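Local atomic coordinates of muramoyltetrapeptide carboxypeptidase (Oxalobacter formigenes OXCC13, PDB entry 6UUK), a protein that probably acts as a serine-type LD-carboxypeptidase of the S66 family, trimming muramoyl tetrapeptides of the bacterial cell wall. Residues S79-E83 with L188-D192; V84-V88 with E110-D116; V117-A122 with G145-V149. All coordinates share one frame. Residues are numbered along the deposited sequence.

Contact 1: residues S79-E83 with L188-D192; sequences SRGYE and LNHFD
Arg80 and Asp192 form a salt bridge that ties the loop between helix 67-79 and strand 83-86 to helix 185-196. Arg80 NE donates to Asp192 OD2 at 2.8 Å, nearly straight at 160°, and Arg80 NH2 reaches Asp192 OD2 at 3.2 Å, so one carboxylate oxygen takes both donors. Arg80 NH2 also gives a bond to Asn189 OD1 at 2.9 Å. Asn189 and Asp192, both chi1 m, are set one turn apart along the guanidinium edge by the helical i, i+3 spacing; Asp192 N bonds to Leu188 O (3.1 Å). Arg80 gets there with chi1 m, chi2 t, chi3 p and chi4 near 87°; its CA lies 9.0 Å from that of Asp192, the closest CA pair. Gly81 leaves the preceding helix with positive phi (84/64), and Tyr82 follows in an extended conformation (-145/149) with chi1 m. Its ring edge faces the same carboxylate, Tyr82 OH lying 3.2 Å from Asp192 CG, but the angles to the oxygens are too poor for a hydrogen bond, and Tyr82 is poorly ordered. On the apolar side, Leu188 CB lies over one guanidinium face and Leu188 CD2 comes within 3.4 Å of Arg80 NH1, while the buried Leu188 packs against Phe178. Only 256 Å² is buried between the segments, at the surface and away from the predicted catalytic residues. With polar partners at the guanidinium edge and an aliphatic chain over its face, the contact is a charged, directional link rather than a hydrophobic one.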
loop_
_atom_site.group_PDB
_atom_site.type_symbol
_atom_site.label_atom_id
_atom_site.label_comp_id
_atom_site.label_asym_id
_atom_site.label_seq_id
_atom_site.Cartn_x
_atom_site.Cartn_y
_atom_site.Cartn_z
ATOM N N SER B 79 -5.423 25.806 -28.126
ATOM C CA SER B 79 -4.421 26.821 -28.429
ATOM C C SER B 79 -3.103 26.197 -28.866
ATOM O O SER B 79 -2.370 26.794 -29.665
ATOM C CB SER B 79 -4.204 27.724 -27.215
ATOM O OG SER B 79 -3.732 26.982 -26.104
ATOM N N ARG B 80 -2.782 25.009 -28.361
ATOM C CA ARG B 80 -1.577 24.306 -28.780
ATOM C C ARG B 80 -1.777 23.509 -30.063
ATOM O O ARG B 80 -0.836 22.847 -30.515
ATOM C CB ARG B 80 -1.089 23.384 -27.657
ATOM C CG ARG B 80 -0.850 24.106 -26.338
ATOM C CD ARG B 80 -0.160 23.214 -25.320
ATOM N NE ARG B 80 1.241 22.980 -25.658
ATOM C CZ ARG B 80 2.240 23.781 -25.300
ATOM N NH1 ARG B 80 1.994 24.876 -24.593
ATOM N NH2 ARG B 80 3.485 23.491 -25.651
ATOM N N GLY B 81 -2.969 23.555 -30.654
ATOM C CA GLY B 81 -3.209 22.947 -31.948
ATOM C C GLY B 81 -3.522 21.466 -31.908
ATOM O O GLY B 81 -2.763 20.653 -32.444
ATOM N N TYR B 82 -4.641 21.099 -31.285
ATOM C CA TYR B 82 -5.052 19.704 -31.221
ATOM C C TYR B 82 -6.570 19.619 -31.281
ATOM O O TYR B 82 -7.277 20.520 -30.822
ATOM C CB TYR B 82 -4.530 19.016 -29.953
ATOM C CG TYR B 82 -3.021 18.995 -29.843
ATOM C CD1 TYR B 82 -2.262 18.119 -30.609
ATOM C CD2 TYR B 82 -2.356 19.847 -28.972
ATOM C CE1 TYR B 82 -0.882 18.097 -30.514
ATOM C CE2 TYR B 82 -0.976 19.831 -28.869
ATOM C CZ TYR B 82 -0.245 18.954 -29.642
ATOM O OH TYR B 82 1.127 18.933 -29.543
ATOM N N GLU B 83 -7.062 18.524 -31.854
ATOM C CA GLU B 83 -8.492 18.276 -31.972
ATOM C C GLU B 83 -8.959 17.488 -30.753
ATOM O O GLU B 83 -8.525 16.352 -30.539
ATOM C CB GLU B 83 -8.800 17.518 -33.262
ATOM C CG GLU B 83 -10.280 17.337 -33.547
ATOM C CD GLU B 83 -10.531 16.567 -34.829
ATOM O OE1 GLU B 83 -9.551 16.082 -35.433
ATOM O OE2 GLU B 83 -11.707 16.446 -35.234
ATOM N N LEU B 188 4.392 21.132 -20.651
ATOM C CA LEU B 188 3.639 21.066 -21.900
ATOM C C LEU B 188 4.548 20.854 -23.105
ATOM O O LEU B 188 4.154 20.176 -24.061
ATOM C CB LEU B 188 2.803 22.335 -22.076
ATOM C CG LEU B 188 1.382 22.333 -21.500
ATOM C CD1 LEU B 188 1.368 21.984 -20.017
ATOM C CD2 LEU B 188 0.709 23.677 -21.736
ATOM N N ASN B 189 5.758 21.417 -23.084
ATOM C CA ASN B 189 6.674 21.231 -24.204
ATOM C C ASN B 189 7.278 19.832 -24.206
ATOM O O ASN B 189 7.474 19.241 -25.274
ATOM C CB ASN B 189 7.776 22.291 -24.170
ATOM C CG ASN B 189 7.236 23.697 -24.346
ATOM O OD1 ASN B 189 6.028 23.924 -24.278
ATOM N ND2 ASN B 189 8.132 24.652 -24.568
ATOM N N HIS B 190 7.585 19.287 -23.026
ATOM C CA HIS B 190 8.068 17.913 -22.955
ATOM C C HIS B 190 6.983 16.919 -23.348
ATOM O O HIS B 190 7.289 15.844 -23.876
ATOM C CB HIS B 190 8.587 17.600 -21.553
ATOM C CG HIS B 190 10.021 17.972 -21.339
ATOM N ND1 HIS B 190 11.053 17.070 -21.485
ATOM C CD2 HIS B 190 10.596 19.147 -20.988
ATOM C CE1 HIS B 190 12.201 17.672 -21.234
ATOM N NE2 HIS B 190 11.952 18.933 -20.930
ATOM N N PHE B 191 5.716 17.258 -23.102
ATOM C CA PHE B 191 4.622 16.371 -23.487
ATOM C C PHE B 191 4.430 16.363 -24.998
ATOM O O PHE B 191 4.347 15.296 -25.617
ATOM C CB PHE B 191 3.333 16.789 -22.779
ATOM C CG PHE B 191 2.103 16.106 -23.304
ATOM C CD1 PHE B 191 1.852 14.777 -23.012
ATOM C CD2 PHE B 191 1.194 16.798 -24.087
ATOM C CE1 PHE B 191 0.720 14.147 -23.495
ATOM C CE2 PHE B 191 0.060 16.175 -24.573
ATOM C CZ PHE B 191 -0.178 14.848 -24.276
ATOM N N ASP B 192 4.362 17.548 -25.612
ATOM C CA ASP B 192 4.191 17.625 -27.059
ATOM C C ASP B 192 5.384 17.033 -27.798
ATOM O O ASP B 192 5.228 16.507 -28.906
ATOM C CB ASP B 192 3.975 19.076 -27.488
ATOM C CG ASP B 192 2.703 19.672 -26.917
ATOM O OD1 ASP B 192 1.938 18.932 -26.263
ATOM O OD2 ASP B 192 2.468 20.881 -27.122
#

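Contact 2: residues V84-V88 with E110-D116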
loop_
_atom_site.group_PDB
_atom_site.type_symbol
_atom_site.label_atom_id
_atom_site.label_comp_id
_atom_site.label_asym_id
_atom_site.label_seq_id
_atom_site.Cartn_x
_atom_site.Cartn_y
_atom_site.Cartn_z
ATOM N N VAL B 84 -9.845 18.090 -29.961
ATOM C CA VAL B 84 -10.270 17.534 -28.680
ATOM C C VAL B 84 -11.558 16.745 -28.866
ATOM O O VAL B 84 -12.486 17.193 -29.551
ATOM C CB VAL B 84 -10.456 18.649 -27.632
ATOM C CG1 VAL B 84 -10.751 18.052 -26.264
ATOM C CG2 VAL B 84 -9.222 19.540 -27.582
ATOM N N PHE B 85 -11.614 15.565 -28.250
ATOM C CA PHE B 85 -12.810 14.724 -28.220
ATOM C C PHE B 85 -13.130 14.439 -26.756
ATOM O O PHE B 85 -12.498 13.579 -26.132
ATOM C CB PHE B 85 -12.600 13.432 -29.005
ATOM C CG PHE B 85 -12.425 13.639 -30.481
ATOM C CD1 PHE B 85 -13.517 13.614 -31.330
ATOM C CD2 PHE B 85 -11.167 13.857 -31.020
ATOM C CE1 PHE B 85 -13.361 13.803 -32.689
ATOM C CE2 PHE B 85 -11.004 14.046 -32.378
ATOM C CZ PHE B 85 -12.103 14.019 -33.213
ATOM N N ASN B 86 -14.107 15.155 -26.207
ATOM C CA ASN B 86 -14.446 15.052 -24.792
ATOM C C ASN B 86 -15.496 13.962 -24.604
ATOM O O ASN B 86 -16.656 14.131 -24.995
ATOM C CB ASN B 86 -14.946 16.393 -24.259
ATOM C CG ASN B 86 -15.167 16.378 -22.758
ATOM O OD1 ASN B 86 -14.530 15.613 -22.034
ATOM N ND2 ASN B 86 -16.072 17.225 -22.285
ATOM N N TYR B 87 -15.089 12.846 -24.002
ATOM C CA TYR B 87 -16.007 11.771 -23.652
ATOM C C TYR B 87 -16.545 11.889 -22.232
ATOM O O TYR B 87 -17.417 11.100 -21.849
ATOM C CB TYR B 87 -15.324 10.410 -23.820
ATOM C CG TYR B 87 -15.187 9.957 -25.257
ATOM C CD1 TYR B 87 -16.080 9.044 -25.804
ATOM C CD2 TYR B 87 -14.166 10.440 -26.065
ATOM C CE1 TYR B 87 -15.959 8.626 -27.115
ATOM C CE2 TYR B 87 -14.038 10.027 -27.378
ATOM C CZ TYR B 87 -14.938 9.120 -27.897
ATOM O OH TYR B 87 -14.816 8.704 -29.204
ATOM N N VAL B 88 -16.052 12.848 -21.449
ATOM C CA VAL B 88 -16.504 13.007 -20.073
ATOM C C VAL B 88 -17.908 13.594 -20.065
ATOM O O VAL B 88 -18.203 14.554 -20.789
ATOM C CB VAL B 88 -15.525 13.886 -19.283
ATOM C CG1 VAL B 88 -15.900 13.911 -17.810
ATOM C CG2 VAL B 88 -14.099 13.391 -19.471
ATOM N N GLU B 110 -14.902 3.176 -25.887
ATOM C CA GLU B 110 -15.452 3.955 -26.990
ATOM C C GLU B 110 -14.415 4.901 -27.582
ATOM O O GLU B 110 -14.334 5.049 -28.807
ATOM C CB GLU B 110 -16.682 4.733 -26.520
ATOM C CG GLU B 110 -17.624 5.139 -27.641
ATOM C CD GLU B 110 -18.837 5.897 -27.138
ATOM O OE1 GLU B 110 -18.696 7.088 -26.792
ATOM O OE2 GLU B 110 -19.932 5.298 -27.080
ATOM N N ALA B 111 -13.616 5.550 -26.732
ATOM C CA ALA B 111 -12.593 6.462 -27.233
ATOM C C ALA B 111 -11.473 5.715 -27.946
ATOM O O ALA B 111 -10.862 6.258 -28.874
ATOM C CB ALA B 111 -12.026 7.300 -26.087
ATOM N N ALA B 112 -11.191 4.479 -27.532
ATOM C CA ALA B 112 -10.158 3.683 -28.183
ATOM C C ALA B 112 -10.588 3.158 -29.545
ATOM O O ALA B 112 -9.766 2.553 -30.242
ATOM C CB ALA B 112 -9.750 2.515 -27.284
ATOM N N THR B 113 -11.843 3.369 -29.938
ATOM C CA THR B 113 -12.348 2.914 -31.225
ATOM C C THR B 113 -12.608 4.054 -32.199
ATOM O O THR B 113 -13.052 3.801 -33.323
ATOM C CB THR B 113 -13.635 2.103 -31.035
ATOM O OG1 THR B 113 -14.572 2.863 -30.260
ATOM C CG2 THR B 113 -13.339 0.792 -30.324
ATOM N N ASN B 114 -12.345 5.294 -31.805
ATOM C CA ASN B 114 -12.579 6.430 -32.687
ATOM C C ASN B 114 -11.376 6.625 -33.604
ATOM O O ASN B 114 -10.259 6.813 -33.106
ATOM C CB ASN B 114 -12.839 7.693 -31.877
ATOM C CG ASN B 114 -13.369 8.831 -32.725
ATOM O OD1 ASN B 114 -12.602 9.598 -33.307
ATOM N ND2 ASN B 114 -14.690 8.946 -32.800
ATOM N N PRO B 115 -11.550 6.579 -34.926
ATOM C CA PRO B 115 -10.391 6.713 -35.824
ATOM C C PRO B 115 -9.738 8.085 -35.784
ATOM O O PRO B 115 -8.565 8.201 -36.159
ATOM C CB PRO B 115 -10.981 6.425 -37.213
ATOM C CG PRO B 115 -12.273 5.709 -36.947
ATOM C CD PRO B 115 -12.787 6.274 -35.662
ATOM N N ASP B 116 -10.451 9.120 -35.350
ATOM C CA ASP B 116 -9.906 10.468 -35.290
ATOM C C ASP B 116 -9.146 10.745 -34.000
ATOM O O ASP B 116 -8.645 11.861 -33.821
ATOM C CB ASP B 116 -11.030 11.497 -35.456
ATOM C CG ASP B 116 -11.826 11.292 -36.729
ATOM O OD1 ASP B 116 -11.224 10.910 -37.754
ATOM O OD2 ASP B 116 -13.056 11.507 -36.703
#
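Tyr87, with chi1 m and chi2 near -100°, lays its ring on Ala111 of helix 101-111. Ala111 CB sits over the ring face, 3.8 Å from the centroid and 18° off the normal, a CH-pi contact, and Tyr87 CZ comes within 3.6 Å of Ala111 CA. At the ring edge Tyr87 CE1 meets Glu110 OE1 at 3.2 Å; Glu110, extended with chi1 and chi2 both t, has its salt bridge with Arg106. Tyr87 OH touches Asn114 CB at 3.5 Å. Strand 83-86, outermost in its sheet within the chain, helix 101-111 and strand 119-122 form a parallel beta-alpha-beta crossover passing over strand 55-59, on whose Ala57 and Ile59 Ala111 also packs; Phe85 and Tyr87, two residues apart, both turn towards 110-116. Phe85, also chi1 m, packs its CZ 3.5 Å from Asp116 CB, with Asn114 OD1 over one ring face. Asn114, chi1 t, closes the type I turn Ala111-Asn114, and Asn114 OD1 accepts weakly from Asp116 N at 3.0 Å. Thr113 OG1, on a chi1 p side chain, donates to Glu110 O at 2.6 Å, one residue before the turn. The intervening Asn86 (chi1 t) forms an Asx turn, Asn86 OD1 accepting from Val88 N at 3.2 Å.

Contact 3: residues V117-A122 with G145-V149; sequences VKIVIA and GKLFV
Gly145 leaves the preceding helix with positive phi (76/14) and brings the chain alongside residues 117-122 in parallel: the axes of strands 119-122 and 147-149 approach to 4.5 Å and cross at -18°. Both are extended, phi -82 to -126 and psi 95 to 155; Lys118 (-121/-37) breaks strand geometry before 119-122. Lys146, with chi1 and chi2 m and chi3 and chi4 t, reaches back: Lys146 NZ donates to Val117 O at 2.4 Å, very short for a hydrogen bond, with Asn114 O a second acceptor. Lys146 CB packs on Val120 CG2 at 3.9 Å. Leu147 (chi1 m, chi2 p) pairs with Ile119 (chi1 m, chi2 t; CA-CA 4.5 Å), Leu147 N bonding to Lys118 O and Val120 N to Leu147 O, both 2.9 Å. Phe148 (chi1 m) pairs with Val120 (chi1 t; CA-CA 4.6 Å) on the opposite face; Phe148 CA makes a CA-H...O contact with Val120 O at 3.3 Å, and Phe148 CD1 lies 3.6 Å from Val120 CG1. Val149 (chi1 m) pairs with Ile121 (CA-CA 5.0 Å), back on the face of Ile119 and Leu147: Val149 N donates to Val120 O at 2.9 Å, and Ala122 N bonds weakly to Val149 O at 3.5 Å. Such a parallel ladder belongs to the core of an alpha/beta domain, with the predicted nucleophile Ser152 soon after. Strand 55-59 flanks 119-122 and 168-170 flanks 147-150; Ile119 and Leu147 pack on Met195 and Val149 on Phe191 of helix 185-196, while on the face of Val120 the Phe148 ring meets Phe157 of helix 155-163.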
loop_
_atom_site.group_PDB
_atom_site.type_symbol
_atom_site.label_atom_id
_atom_site.label_comp_id
_atom_site.label_asym_id
_atom_site.label_seq_id
_atom_site.Cartn_x
_atom_site.Cartn_y
_atom_site.Cartn_z
ATOM N N VAL B 117 -9.044 9.767 -33.105
ATOM C CA VAL B 117 -8.364 9.927 -31.825
ATOM C C VAL B 117 -7.020 9.217 -31.893
ATOM O O VAL B 117 -6.933 8.078 -32.369
ATOM C CB VAL B 117 -9.219 9.379 -30.669
ATOM C CG1 VAL B 117 -8.397 9.280 -29.394
ATOM C CG2 VAL B 117 -10.441 10.258 -30.452
ATOM N N LYS B 118 -5.974 9.888 -31.424
ATOM C CA LYS B 118 -4.634 9.316 -31.370
ATOM C C LYS B 118 -4.061 9.271 -29.964
ATOM O O LYS B 118 -3.366 8.312 -29.617
ATOM C CB LYS B 118 -3.689 10.106 -32.289
ATOM C CG LYS B 118 -2.343 9.442 -32.523
ATOM C CD LYS B 118 -1.580 10.136 -33.638
ATOM C CE LYS B 118 -2.378 10.128 -34.934
ATOM N NZ LYS B 118 -1.663 10.824 -36.039
ATOM N N ILE B 119 -4.338 10.279 -29.142
ATOM C CA ILE B 119 -3.870 10.339 -27.762
ATOM C C ILE B 119 -5.079 10.271 -26.840
ATOM O O ILE B 119 -6.128 10.856 -27.133
ATOM C CB ILE B 119 -3.047 11.615 -27.501
ATOM C CG1 ILE B 119 -1.930 11.754 -28.537
ATOM C CG2 ILE B 119 -2.463 11.607 -26.094
ATOM C CD1 ILE B 119 -1.126 13.026 -28.397
ATOM N N VAL B 120 -4.935 9.552 -25.731
ATOM C CA VAL B 120 -5.987 9.416 -24.731
ATOM C C VAL B 120 -5.424 9.876 -23.394
ATOM O O VAL B 120 -4.482 9.269 -22.870
ATOM C CB VAL B 120 -6.510 7.974 -24.641
ATOM C CG1 VAL B 120 -7.496 7.845 -23.496
ATOM C CG2 VAL B 120 -7.156 7.561 -25.954
ATOM N N ILE B 121 -5.999 10.942 -22.844
ATOM C CA ILE B 121 -5.528 11.546 -21.604
ATOM C C ILE B 121 -6.566 11.313 -20.514
ATOM O O ILE B 121 -7.776 11.351 -20.773
ATOM C CB ILE B 121 -5.232 13.049 -21.787
ATOM C CG1 ILE B 121 -4.662 13.652 -20.500
ATOM C CG2 ILE B 121 -6.479 13.799 -22.241
ATOM C CD1 ILE B 121 -4.146 15.063 -20.663
ATOM N N ALA B 122 -6.091 11.056 -19.300
ATOM C CA ALA B 122 -6.960 10.842 -18.155
ATOM C C ALA B 122 -7.307 12.170 -17.493
ATOM O O ALA B 122 -6.534 13.131 -17.537
ATOM C CB ALA B 122 -6.298 9.911 -17.138
ATOM N N GLY B 145 -4.006 0.966 -30.695
ATOM C CA GLY B 145 -3.016 1.893 -31.198
ATOM C C GLY B 145 -3.073 3.279 -30.600
ATOM O O GLY B 145 -2.445 4.197 -31.143
ATOM N N LYS B 146 -3.802 3.465 -29.504
ATOM C CA LYS B 146 -3.909 4.774 -28.879
ATOM C C LYS B 146 -2.724 5.027 -27.954
ATOM O O LYS B 146 -2.095 4.097 -27.443
ATOM C CB LYS B 146 -5.217 4.891 -28.096
ATOM C CG LYS B 146 -6.458 4.574 -28.915
ATOM C CD LYS B 146 -6.533 5.441 -30.161
ATOM C CE LYS B 146 -7.740 5.079 -31.011
ATOM N NZ LYS B 146 -7.787 5.869 -32.272
ATOM N N LEU B 147 -2.423 6.306 -27.746
ATOM C CA LEU B 147 -1.310 6.730 -26.898
ATOM C C LEU B 147 -1.896 7.236 -25.583
ATOM O O LEU B 147 -2.285 8.397 -25.458
ATOM C CB LEU B 147 -0.469 7.795 -27.595
ATOM C CG LEU B 147 0.676 7.331 -28.503
ATOM C CD1 LEU B 147 0.192 6.397 -29.605
ATOM C CD2 LEU B 147 1.398 8.531 -29.099
ATOM N N PHE B 148 -1.958 6.346 -24.595
ATOM C CA PHE B 148 -2.528 6.683 -23.299
ATOM C C PHE B 148 -1.500 7.413 -22.443
ATOM O O PHE B 148 -0.351 6.976 -22.325
ATOM C CB PHE B 148 -3.008 5.421 -22.582
ATOM C CG PHE B 148 -4.119 4.702 -23.296
ATOM C CD1 PHE B 148 -5.442 4.965 -22.987
ATOM C CD2 PHE B 148 -3.838 3.764 -24.277
ATOM C CE1 PHE B 148 -6.466 4.307 -23.642
ATOM C CE2 PHE B 148 -4.858 3.102 -24.936
ATOM C CZ PHE B 148 -6.173 3.374 -24.617
ATOM N N VAL B 149 -1.914 8.530 -21.846
ATOM C CA VAL B 149 -1.059 9.313 -20.964
ATOM C C VAL B 149 -1.773 9.511 -19.636
ATOM O O VAL B 149 -3.005 9.466 -19.556
ATOM C CB VAL B 149 -0.671 10.676 -21.585
ATOM C CG1 VAL B 149 0.028 10.477 -22.922
ATOM C CG2 VAL B 149 -1.891 11.557 -21.747
#

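All three contacts belong to the alpha/beta part of the chain built on strands 83-86, 55-59, 119-122, 147-150 and 168-170. Contact 2 closes before contact 3 opens, and both are nested in the long loop that contact 1 closes. The centres of contacts 2 and 3 lie about 9 Å apart, joined by Asn114 with Lys146 and by Phe85 with Val117. Centre to centre, contact 1 is about 13 Å from contact 3 and about 17 Å from contact 2. Helix 185-196 links contacts 1 and 3, its Phe191 meeting Val149. Contacts 2 and 3 run from the sheet's 83-86 edge to its interior, where contact 3 alone nears the predicted Ser152; contact 1 is a loop-to-helix tie at the surface.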